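Local coordinates for protein esterase YbfF (Escherichia coli, PDB 3BF7) that probably hydrolyses ester and thioester bonds, as an alpha/beta hydrolase whose helical cap helps to form the substrate-binding crevice, at residues 6-12 against 40-46; 80-86 against 104-110; 25-31 against 161-165. The protein carries 1 engineered substitution. All blocks are in the same frame, centred on the assembly; numbering follows the deposited sequence.

Interaction 1: residues 6-12 against 40-46; sequences RAQTAQN and VNDHNII
V40 carries the tight side of this contact: its CG2 sits 3.4 Å from Q8 OE1 and also meets the carbonyl oxygen of T9, while Q8, with CG anti to the backbone N (chi1 -165°) and extended beyond it, lays its chain obliquely across the valine. Beside it, A10 CB is pressed against the H43 backbone, 3.3 Å from H43 O. Three acceptors hold the segment that follows Q8. N44 OD1 takes the backbone N-H of A10 in the plane of its amide carbonyl, 2.8 Å from A10 N and nearly straight at 171°; V40 O receives Q11 N; and N41 O accepts N12 ND2 at 2.9 Å, a more bent bond. The far end is looser and wetter. There the side chains of Q11 and N41 lie alongside each other, their amide planes 86° apart, and a water donates to N41 OD1 while accepting a weak bond from N12 ND2; D38 O holds N41 ND2. I45 and H43 both pack on I19. Q8 and I45 form an antiparallel hydrogen-bonded pair, next to the non-hydrogen-bonded A7 and I46. This joins the outermost strand 5-8 to strand 45-48, the antiparallel edge of an alpha/beta hydrolase sheet.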
loop_
_atom_site.group_PDB
_atom_site.type_symbol
_atom_site.label_atom_id
_atom_site.label_comp_id
_atom_site.label_asym_id
_atom_site.label_seq_id
_atom_site.Cartn_x
_atom_site.Cartn_y
_atom_site.Cartn_z
ATOM N N ARG A 6 -3.191 -12.417 6.161
ATOM C CA ARG A 6 -3.380 -13.662 5.436
ATOM C C ARG A 6 -1.942 -14.101 5.190
ATOM O O ARG A 6 -1.198 -13.418 4.482
ATOM C CB ARG A 6 -4.083 -13.411 4.103
ATOM C CG ARG A 6 -4.394 -14.671 3.315
ATOM C CD ARG A 6 -5.464 -15.500 4.006
ATOM N NE ARG A 6 -6.698 -14.743 4.191
ATOM C CZ ARG A 6 -7.395 -14.191 3.202
ATOM N NH1 ARG A 6 -6.981 -14.309 1.947
ATOM N NH2 ARG A 6 -8.507 -13.519 3.466
ATOM N N ALA A 7 -1.546 -15.217 5.795
ATOM C CA ALA A 7 -0.188 -15.723 5.651
ATOM C C ALA A 7 -0.150 -17.009 4.837
ATOM O O ALA A 7 -1.054 -17.840 4.923
ATOM C CB ALA A 7 0.424 -15.961 7.026
ATOM N N GLN A 8 0.903 -17.166 4.044
ATOM C CA GLN A 8 1.063 -18.358 3.227
ATOM C C GLN A 8 2.532 -18.760 3.210
ATOM O O GLN A 8 3.417 -17.928 2.994
ATOM C CB GLN A 8 0.557 -18.095 1.808
ATOM C CG GLN A 8 0.338 -19.349 0.980
ATOM C CD GLN A 8 -0.452 -19.071 -0.284
ATOM O OE1 GLN A 8 -0.034 -18.285 -1.132
ATOM N NE2 GLN A 8 -1.608 -19.714 -0.412
ATOM N N THR A 9 2.784 -20.039 3.455
ATOM C CA THR A 9 4.141 -20.566 3.486
ATOM C C THR A 9 4.718 -20.735 2.084
ATOM O O THR A 9 4.012 -21.103 1.148
ATOM C CB THR A 9 4.175 -21.923 4.212
ATOM O OG1 THR A 9 3.669 -21.758 5.543
ATOM C CG2 THR A 9 5.597 -22.461 4.280
ATOM N N ALA A 10 6.011 -20.453 1.951
ATOM C CA ALA A 10 6.698 -20.577 0.672
ATOM C C ALA A 10 6.524 -21.985 0.120
ATOM O O ALA A 10 6.593 -22.966 0.863
ATOM C CB ALA A 10 8.178 -20.268 0.845
ATOM N N GLN A 11 6.296 -22.082 -1.185
ATOM C CA GLN A 11 6.114 -23.378 -1.827
ATOM C C GLN A 11 7.450 -24.103 -1.945
ATOM O O GLN A 11 7.497 -25.312 -2.178
ATOM C CB GLN A 11 5.490 -23.192 -3.211
ATOM C CG GLN A 11 4.116 -22.538 -3.174
ATOM C CD GLN A 11 3.540 -22.297 -4.556
ATOM O OE1 GLN A 11 2.437 -21.768 -4.696
ATOM N NE2 GLN A 11 4.286 -22.682 -5.585
ATOM N N ASN A 12 8.533 -23.349 -1.774
ATOM C CA ASN A 12 9.886 -23.886 -1.849
ATOM C C ASN A 12 10.779 -23.138 -0.861
ATOM O O ASN A 12 10.721 -21.913 -0.772
ATOM C CB ASN A 12 10.445 -23.713 -3.264
ATOM C CG ASN A 12 9.577 -24.365 -4.321
ATOM O OD1 ASN A 12 9.448 -25.588 -4.367
ATOM N ND2 ASN A 12 8.974 -23.549 -5.177
ATOM N N VAL A 40 5.240 -16.088 -3.445
ATOM C CA VAL A 40 5.065 -17.216 -2.532
ATOM C C VAL A 40 5.777 -18.474 -3.042
ATOM O O VAL A 40 5.904 -19.463 -2.320
ATOM C CB VAL A 40 3.560 -17.533 -2.305
ATOM C CG1 VAL A 40 2.956 -18.146 -3.556
ATOM C CG2 VAL A 40 3.394 -18.459 -1.108
ATOM N N ASN A 41 6.240 -18.438 -4.287
ATOM C CA ASN A 41 6.951 -19.580 -4.850
ATOM C C ASN A 41 8.239 -19.824 -4.074
ATOM O O ASN A 41 8.676 -20.969 -3.920
ATOM C CB ASN A 41 7.284 -19.337 -6.326
ATOM C CG ASN A 41 6.084 -19.526 -7.235
ATOM O OD1 ASN A 41 5.532 -20.624 -7.333
ATOM N ND2 ASN A 41 5.675 -18.457 -7.909
ATOM N N ASP A 42 8.836 -18.747 -3.568
ATOM C CA ASP A 42 10.088 -18.850 -2.830
ATOM C C ASP A 42 10.203 -17.978 -1.576
ATOM O O ASP A 42 11.307 -17.730 -1.090
ATOM C CB ASP A 42 11.260 -18.568 -3.776
ATOM C CG ASP A 42 11.101 -17.268 -4.540
ATOM O OD1 ASP A 42 9.985 -16.706 -4.554
ATOM O OD2 ASP A 42 12.098 -16.815 -5.145
ATOM N N HIS A 43 9.070 -17.517 -1.053
ATOM C CA HIS A 43 9.065 -16.701 0.165
ATOM C C HIS A 43 7.808 -16.954 0.971
ATOM O O HIS A 43 6.762 -17.268 0.410
ATOM C CB HIS A 43 9.036 -15.193 -0.125
ATOM C CG HIS A 43 10.165 -14.692 -0.961
ATOM N ND1 HIS A 43 10.186 -14.816 -2.332
ATOM C CD2 HIS A 43 11.290 -14.019 -0.625
ATOM C CE1 HIS A 43 11.276 -14.238 -2.806
ATOM N NE2 HIS A 43 11.963 -13.747 -1.790
ATOM N N ASN A 44 7.909 -16.807 2.289
ATOM C CA ASN A 44 6.717 -16.898 3.113
ATOM C C ASN A 44 6.121 -15.517 2.855
ATOM O O ASN A 44 6.859 -14.531 2.760
ATOM C CB ASN A 44 7.052 -17.041 4.599
ATOM C CG ASN A 44 7.505 -18.437 4.963
ATOM O OD1 ASN A 44 7.241 -19.396 4.238
ATOM N ND2 ASN A 44 8.176 -18.562 6.101
ATOM N N ILE A 45 4.803 -15.445 2.723
ATOM C CA ILE A 45 4.136 -14.180 2.447
ATOM C C ILE A 45 3.149 -13.802 3.537
ATOM O O ILE A 45 2.474 -14.662 4.105
ATOM C CB ILE A 45 3.349 -14.247 1.116
ATOM C CG1 ILE A 45 4.288 -14.608 -0.038
ATOM C CG2 ILE A 45 2.641 -12.924 0.859
ATOM C CD1 ILE A 45 5.388 -13.608 -0.282
ATOM N N ILE A 46 3.079 -12.506 3.827
ATOM C CA ILE A 46 2.137 -11.981 4.805
ATOM C C ILE A 46 1.448 -10.781 4.161
ATOM O O ILE A 46 2.089 -9.767 3.871
ATOM C CB ILE A 46 2.824 -11.505 6.110
ATOM C CG1 ILE A 46 3.567 -12.664 6.783
ATOM C CG2 ILE A 46 1.777 -10.933 7.063
ATOM C CD1 ILE A 46 4.932 -12.947 6.196
HETATM O O HOH W 1 7.161 -22.911 -7.241
#

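Interaction 2: residues 80-86 against 104-110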
loop_
_atom_site.group_PDB
_atom_site.type_symbol
_atom_site.label_atom_id
_atom_site.label_comp_id
_atom_site.label_asym_id
_atom_site.label_seq_id
_atom_site.Cartn_x
_atom_site.Cartn_y
_atom_site.Cartn_z
ATOM N N ILE A 80 8.304 -12.976 13.829
ATOM C CA ILE A 80 9.208 -12.765 12.702
ATOM C C ILE A 80 10.191 -11.667 13.097
ATOM O O ILE A 80 9.782 -10.550 13.407
ATOM C CB ILE A 80 8.436 -12.315 11.442
ATOM C CG1 ILE A 80 7.504 -13.434 10.974
ATOM C CG2 ILE A 80 9.413 -11.931 10.337
ATOM C CD1 ILE A 80 6.641 -13.056 9.789
ATOM N N ASP A 81 11.481 -11.981 13.084
ATOM C CA ASP A 81 12.499 -11.006 13.464
ATOM C C ASP A 81 12.740 -9.923 12.420
ATOM O O ASP A 81 12.905 -8.753 12.762
ATOM C CB ASP A 81 13.823 -11.712 13.772
ATOM C CG ASP A 81 13.730 -12.626 14.980
ATOM O OD1 ASP A 81 13.315 -12.150 16.057
ATOM O OD2 ASP A 81 14.077 -13.818 14.850
ATOM N N LYS A 82 12.765 -10.312 11.151
ATOM C CA LYS A 82 13.005 -9.353 10.080
ATOM C C LYS A 82 12.294 -9.789 8.809
ATOM O O LYS A 82 12.200 -10.981 8.516
ATOM C CB LYS A 82 14.510 -9.233 9.827
ATOM C CG LYS A 82 14.902 -8.219 8.763
ATOM C CD LYS A 82 16.414 -8.178 8.570
ATOM C CE LYS A 82 16.957 -9.524 8.108
ATOM N NZ LYS A 82 18.435 -9.500 7.904
ATOM N N ALA A 83 11.791 -8.820 8.053
ATOM C CA ALA A 83 11.093 -9.130 6.817
ATOM C C ALA A 83 11.336 -8.078 5.755
ATOM O O ALA A 83 11.748 -6.958 6.050
ATOM C CB ALA A 83 9.595 -9.245 7.079
ATOM N N THR A 84 11.104 -8.470 4.511
ATOM C CA THR A 84 11.207 -7.558 3.387
ATOM C C THR A 84 9.796 -6.991 3.283
ATOM O O THR A 84 8.818 -7.723 3.441
ATOM C CB THR A 84 11.591 -8.313 2.104
ATOM O OG1 THR A 84 12.993 -8.598 2.143
ATOM C CG2 THR A 84 11.271 -7.497 0.856
ATOM N N PHE A 85 9.691 -5.690 3.040
ATOM C CA PHE A 85 8.395 -5.031 2.949
ATOM C C PHE A 85 8.154 -4.423 1.580
ATOM O O PHE A 85 9.030 -3.760 1.021
ATOM C CB PHE A 85 8.298 -3.924 3.999
ATOM C CG PHE A 85 8.100 -4.429 5.400
ATOM C CD1 PHE A 85 6.823 -4.502 5.949
ATOM C CD2 PHE A 85 9.185 -4.830 6.174
ATOM C CE1 PHE A 85 6.629 -4.966 7.247
ATOM C CE2 PHE A 85 9.000 -5.299 7.473
ATOM C CZ PHE A 85 7.718 -5.363 8.009
ATOM N N ILE A 86 6.953 -4.647 1.057
ATOM C CA ILE A 86 6.543 -4.103 -0.233
ATOM C C ILE A 86 5.227 -3.369 0.011
ATOM O O ILE A 86 4.241 -3.978 0.428
ATOM C CB ILE A 86 6.310 -5.223 -1.273
ATOM C CG1 ILE A 86 7.605 -6.014 -1.484
ATOM C CG2 ILE A 86 5.821 -4.627 -2.587
ATOM C CD1 ILE A 86 7.478 -7.175 -2.460
ATOM N N ASP A 104 15.839 -2.390 12.216
ATOM C CA ASP A 104 16.340 -3.754 12.350
ATOM C C ASP A 104 15.308 -4.823 11.997
ATOM O O ASP A 104 15.649 -6.000 11.866
ATOM C CB ASP A 104 16.865 -3.992 13.769
ATOM C CG ASP A 104 18.035 -3.089 14.116
ATOM O OD1 ASP A 104 18.913 -2.893 13.250
ATOM O OD2 ASP A 104 18.083 -2.584 15.257
ATOM N N ARG A 105 14.052 -4.420 11.837
ATOM C CA ARG A 105 13.000 -5.373 11.501
ATOM C C ARG A 105 12.766 -5.452 9.993
ATOM O O ARG A 105 11.931 -6.231 9.530
ATOM C CB ARG A 105 11.691 -4.996 12.206
ATOM C CG ARG A 105 11.807 -4.839 13.724
ATOM C CD ARG A 105 12.355 -6.096 14.400
ATOM N NE ARG A 105 11.416 -7.216 14.384
ATOM C CZ ARG A 105 10.372 -7.338 15.199
ATOM N NH1 ARG A 105 10.118 -6.407 16.108
ATOM N NH2 ARG A 105 9.584 -8.401 15.111
ATOM N N ILE A 106 13.510 -4.654 9.231
ATOM C CA ILE A 106 13.374 -4.625 7.775
ATOM C C ILE A 106 14.617 -5.134 7.050
ATOM O O ILE A 106 15.747 -4.797 7.414
ATOM C CB ILE A 106 13.113 -3.192 7.263
ATOM C CG1 ILE A 106 11.930 -2.574 8.002
ATOM C CG2 ILE A 106 12.842 -3.214 5.762
ATOM C CD1 ILE A 106 11.719 -1.108 7.684
ATOM N N ASP A 107 14.400 -5.944 6.020
ATOM C CA ASP A 107 15.487 -6.468 5.206
ATOM C C ASP A 107 15.516 -5.556 3.983
ATOM O O ASP A 107 16.226 -4.550 3.967
ATOM C CB ASP A 107 15.199 -7.911 4.785
ATOM C CG ASP A 107 16.374 -8.557 4.077
ATOM O OD1 ASP A 107 17.364 -7.848 3.797
ATOM O OD2 ASP A 107 16.306 -9.771 3.799
ATOM N N LYS A 108 14.733 -5.900 2.965
ATOM C CA LYS A 108 14.657 -5.075 1.767
ATOM C C LYS A 108 13.349 -4.283 1.764
ATOM O O LYS A 108 12.423 -4.595 2.524
ATOM C CB LYS A 108 14.791 -5.940 0.515
ATOM C CG LYS A 108 16.175 -6.567 0.405
ATOM C CD LYS A 108 16.454 -7.112 -0.981
ATOM C CE LYS A 108 17.896 -7.582 -1.089
ATOM N NZ LYS A 108 18.244 -7.976 -2.479
ATOM N N LEU A 109 13.278 -3.262 0.914
ATOM C CA LEU A 109 12.113 -2.392 0.858
ATOM C C LEU A 109 11.734 -1.993 -0.559
ATOM O O LEU A 109 12.586 -1.578 -1.343
ATOM C CB LEU A 109 12.391 -1.129 1.687
ATOM C CG LEU A 109 11.319 -0.039 1.815
ATOM C CD1 LEU A 109 11.641 0.827 3.018
ATOM C CD2 LEU A 109 11.244 0.810 0.554
ATOM N N VAL A 110 10.448 -2.117 -0.872
ATOM C CA VAL A 110 9.920 -1.739 -2.177
ATOM C C VAL A 110 8.727 -0.815 -1.958
ATOM O O VAL A 110 7.795 -1.160 -1.229
ATOM C CB VAL A 110 9.440 -2.966 -2.983
ATOM C CG1 VAL A 110 8.927 -2.527 -4.349
ATOM C CG2 VAL A 110 10.576 -3.963 -3.144
#
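Bends at chi2 (-57°) and chi3 (-70°) fold the R105 chain back so that its guanidinium reaches the backbone carbonyls of I80 and D81. R105 NH2 meets I80 O at 2.7 Å, with the acceptor in the guanidinium plane; R105 NE lies as close to D81 O but stands above that carbonyl's plane, in a more bent bond of 141°. Two carbonyls at one edge fix the group's rotation, and a salt bridge from NH2 to D76 of helix 64-78 probably steadies its charge. K82 runs the other way: with CG anti to the backbone N, its methylenes lie over the backbone of I106 and D107, CG 3.5 Å from I106 C. The F85 ring crosses I106 at about a right angle, CD2 4.0 Å from I106 CG1, and R105 O lies at the ring edge. On the opposite face of the sheet, I86 and V110 lie side by side, I86 CG1 3.9 Å from V110 CB. Between the parallel pairs A83/I106 and F85/L109 the register slips by one residue, a beta bulge, and the hydroxyl of T84 accepts a weak bond from K108 N at 3.3 Å. D107 OD2 is held by S17, and K108 NZ by D254. Strands 83-88 and 106-112 run parallel, joined through helix 90-101 in the beta-alpha-beta crossover of the alpha/beta hydrolase core.

Interaction 3: residues 25-31 against 161-165; sequences LFGSLDN and FLLKS
The F161 ring takes the carbonyl oxygen of L25 at its edge, in plane, and a water offset toward the rim of one face; the F26 ring has L25 CG 3.6 Å above one face. Here helix 156-163, in a helical segment consistent with the cap, meets the loop that follows strand 19-22 of the alpha/beta hydrolase core. F161 is the wedge. Its CG lies anti to the backbone N (chi1 158°), which carries the ring across to the loop, where CZ comes within 3.5 Å of G27 CA, an approach that leaves little room for a side chain at that glycine. N31 crosses the phenylalanine at about a right angle, its amide turned 58° from the ring, with OD1 3.5 Å from F161 CD1. W235 meets the ring from outside the two segments. With an alanine in place of F161 the ring is gone, which would probably leave a gap beside G27 and the amide of N31 freer to turn. Next to it, L162 reaches F26 with CD2, 3.5 Å from F26 CB, while F128 and F173 meet the F26 ring edge-to-face. No direct hydrogen bond joins the segments; water does the polar work. One water donates to G27 O and to S165 OG. A second donates to F26 O at 2.7 Å and to F161 O at 2.8 Å, and accepts from S165 OG, also at 2.8 Å.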
loop_
_atom_site.group_PDB
_atom_site.type_symbol
_atom_site.label_atom_id
_atom_site.label_comp_id
_atom_site.label_asym_id
_atom_site.label_seq_id
_atom_site.Cartn_x
_atom_site.Cartn_y
_atom_site.Cartn_z
ATOM N N LEU A 25 -4.438 3.367 0.266
ATOM C CA LEU A 25 -5.709 3.923 0.712
ATOM C C LEU A 25 -6.911 3.309 -0.003
ATOM O O LEU A 25 -6.920 3.167 -1.230
ATOM C CB LEU A 25 -5.712 5.444 0.524
ATOM C CG LEU A 25 -6.948 6.188 1.046
ATOM C CD1 LEU A 25 -7.080 6.025 2.558
ATOM C CD2 LEU A 25 -6.836 7.656 0.678
ATOM N N PHE A 26 -7.919 2.956 0.794
ATOM C CA PHE A 26 -9.164 2.339 0.332
ATOM C C PHE A 26 -8.965 0.909 -0.162
ATOM O O PHE A 26 -9.890 0.299 -0.693
ATOM C CB PHE A 26 -9.839 3.178 -0.765
ATOM C CG PHE A 26 -10.317 4.531 -0.300
ATOM C CD1 PHE A 26 -11.193 4.651 0.778
ATOM C CD2 PHE A 26 -9.899 5.686 -0.953
ATOM C CE1 PHE A 26 -11.644 5.906 1.195
ATOM C CE2 PHE A 26 -10.346 6.940 -0.543
ATOM C CZ PHE A 26 -11.218 7.050 0.531
ATOM N N GLY A 27 -7.763 0.374 0.027
ATOM C CA GLY A 27 -7.493 -0.990 -0.393
ATOM C C GLY A 27 -7.704 -1.999 0.722
ATOM O O GLY A 27 -8.259 -1.682 1.779
ATOM N N SER A 28 -7.255 -3.226 0.470
ATOM C CA SER A 28 -7.369 -4.329 1.419
ATOM C C SER A 28 -6.256 -5.318 1.091
ATOM O O SER A 28 -5.584 -5.181 0.064
ATOM C CB SER A 28 -8.729 -5.010 1.288
ATOM O OG SER A 28 -8.867 -5.582 0.001
ATOM N N LEU A 29 -6.084 -6.327 1.939
ATOM C CA LEU A 29 -5.003 -7.287 1.745
ATOM C C LEU A 29 -5.009 -8.043 0.425
ATOM O O LEU A 29 -3.985 -8.596 0.029
ATOM C CB LEU A 29 -4.939 -8.263 2.927
ATOM C CG LEU A 29 -6.079 -9.249 3.193
ATOM C CD1 LEU A 29 -6.024 -10.403 2.203
ATOM C CD2 LEU A 29 -5.951 -9.777 4.613
ATOM N N ASP A 30 -6.143 -8.071 -0.261
ATOM C CA ASP A 30 -6.200 -8.746 -1.546
ATOM C C ASP A 30 -5.564 -7.922 -2.670
ATOM O O ASP A 30 -5.186 -8.475 -3.703
ATOM C CB ASP A 30 -7.654 -9.055 -1.915
ATOM C CG ASP A 30 -8.131 -10.385 -1.364
ATOM O OD1 ASP A 30 -7.413 -10.987 -0.538
ATOM O OD2 ASP A 30 -9.231 -10.830 -1.758
ATOM N N ASN A 31 -5.407 -6.614 -2.471
ATOM C CA ASN A 31 -4.883 -5.777 -3.548
ATOM C C ASN A 31 -3.497 -6.087 -4.097
ATOM O O ASN A 31 -3.256 -5.874 -5.283
ATOM C CB ASN A 31 -4.960 -4.295 -3.183
ATOM C CG ASN A 31 -4.895 -3.404 -4.414
ATOM O OD1 ASN A 31 -5.756 -3.478 -5.295
ATOM N ND2 ASN A 31 -3.871 -2.572 -4.489
ATOM N N PHE A 161 -11.905 -1.361 -8.012
ATOM C CA PHE A 161 -10.951 -1.494 -6.916
ATOM C C PHE A 161 -11.663 -1.177 -5.602
ATOM O O PHE A 161 -11.579 -1.936 -4.637
ATOM C CB PHE A 161 -9.780 -0.531 -7.137
ATOM C CG PHE A 161 -9.030 -0.182 -5.883
ATOM C CD1 PHE A 161 -8.294 -1.142 -5.192
ATOM C CD2 PHE A 161 -9.069 1.117 -5.387
ATOM C CE1 PHE A 161 -7.610 -0.806 -4.024
ATOM C CE2 PHE A 161 -8.389 1.461 -4.222
ATOM C CZ PHE A 161 -7.657 0.496 -3.540
ATOM N N LEU A 162 -12.375 -0.056 -5.572
ATOM C CA LEU A 162 -13.099 0.345 -4.374
ATOM C C LEU A 162 -14.152 -0.685 -3.983
ATOM O O LEU A 162 -14.316 -0.998 -2.804
ATOM C CB LEU A 162 -13.766 1.706 -4.595
ATOM C CG LEU A 162 -12.809 2.884 -4.800
ATOM C CD1 LEU A 162 -13.594 4.113 -5.225
ATOM C CD2 LEU A 162 -12.031 3.152 -3.519
ATOM N N LEU A 163 -14.856 -1.219 -4.977
ATOM C CA LEU A 163 -15.906 -2.194 -4.721
ATOM C C LEU A 163 -15.418 -3.498 -4.097
ATOM O O LEU A 163 -16.218 -4.260 -3.550
ATOM C CB LEU A 163 -16.689 -2.470 -6.007
ATOM C CG LEU A 163 -17.578 -1.302 -6.447
ATOM C CD1 LEU A 163 -18.212 -1.612 -7.795
ATOM C CD2 LEU A 163 -18.654 -1.052 -5.396
ATOM N N LYS A 164 -14.117 -3.762 -4.167
ATOM C CA LYS A 164 -13.579 -4.966 -3.548
ATOM C C LYS A 164 -13.846 -4.865 -2.048
ATOM O O LYS A 164 -13.908 -5.877 -1.348
ATOM C CB LYS A 164 -12.074 -5.079 -3.795
ATOM C CG LYS A 164 -11.685 -5.332 -5.242
ATOM C CD LYS A 164 -12.154 -6.696 -5.715
ATOM C CE LYS A 164 -11.631 -7.001 -7.110
ATOM N NZ LYS A 164 -11.967 -8.390 -7.527
ATOM N N SER A 165 -14.010 -3.634 -1.563
ATOM C CA SER A 165 -14.269 -3.389 -0.150
ATOM C C SER A 165 -15.746 -3.168 0.168
ATOM O O SER A 165 -16.088 -2.755 1.275
ATOM C CB SER A 165 -13.449 -2.189 0.333
ATOM O OG SER A 165 -12.074 -2.515 0.418
HETATM O O HOH W 2 -10.755 -1.956 -1.931
HETATM O O HOH W 3 -10.826 -1.892 2.849
#

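Interactions 1 and 2 belong to the same sheet: their centres are about 15 Å apart, and they touch where I46 CD1 packs 4.0 Å from I80 CD1. Interaction 3 lies away from that sheet edge, with its centre about 21 Å from interaction 1, yet the two meet through R6 NH1, which is 4.0 Å from L29 CD1. Interactions 2 and 3 lie on opposite sides of the chain's centre, their nearest atoms about 9 Å apart. Both nevertheless approach the probable active site: I86 lies near the likely nucleophile elbow around S89, and L25 near that elbow and the presumed S89-H234-D113 triad, without either side chain touching them.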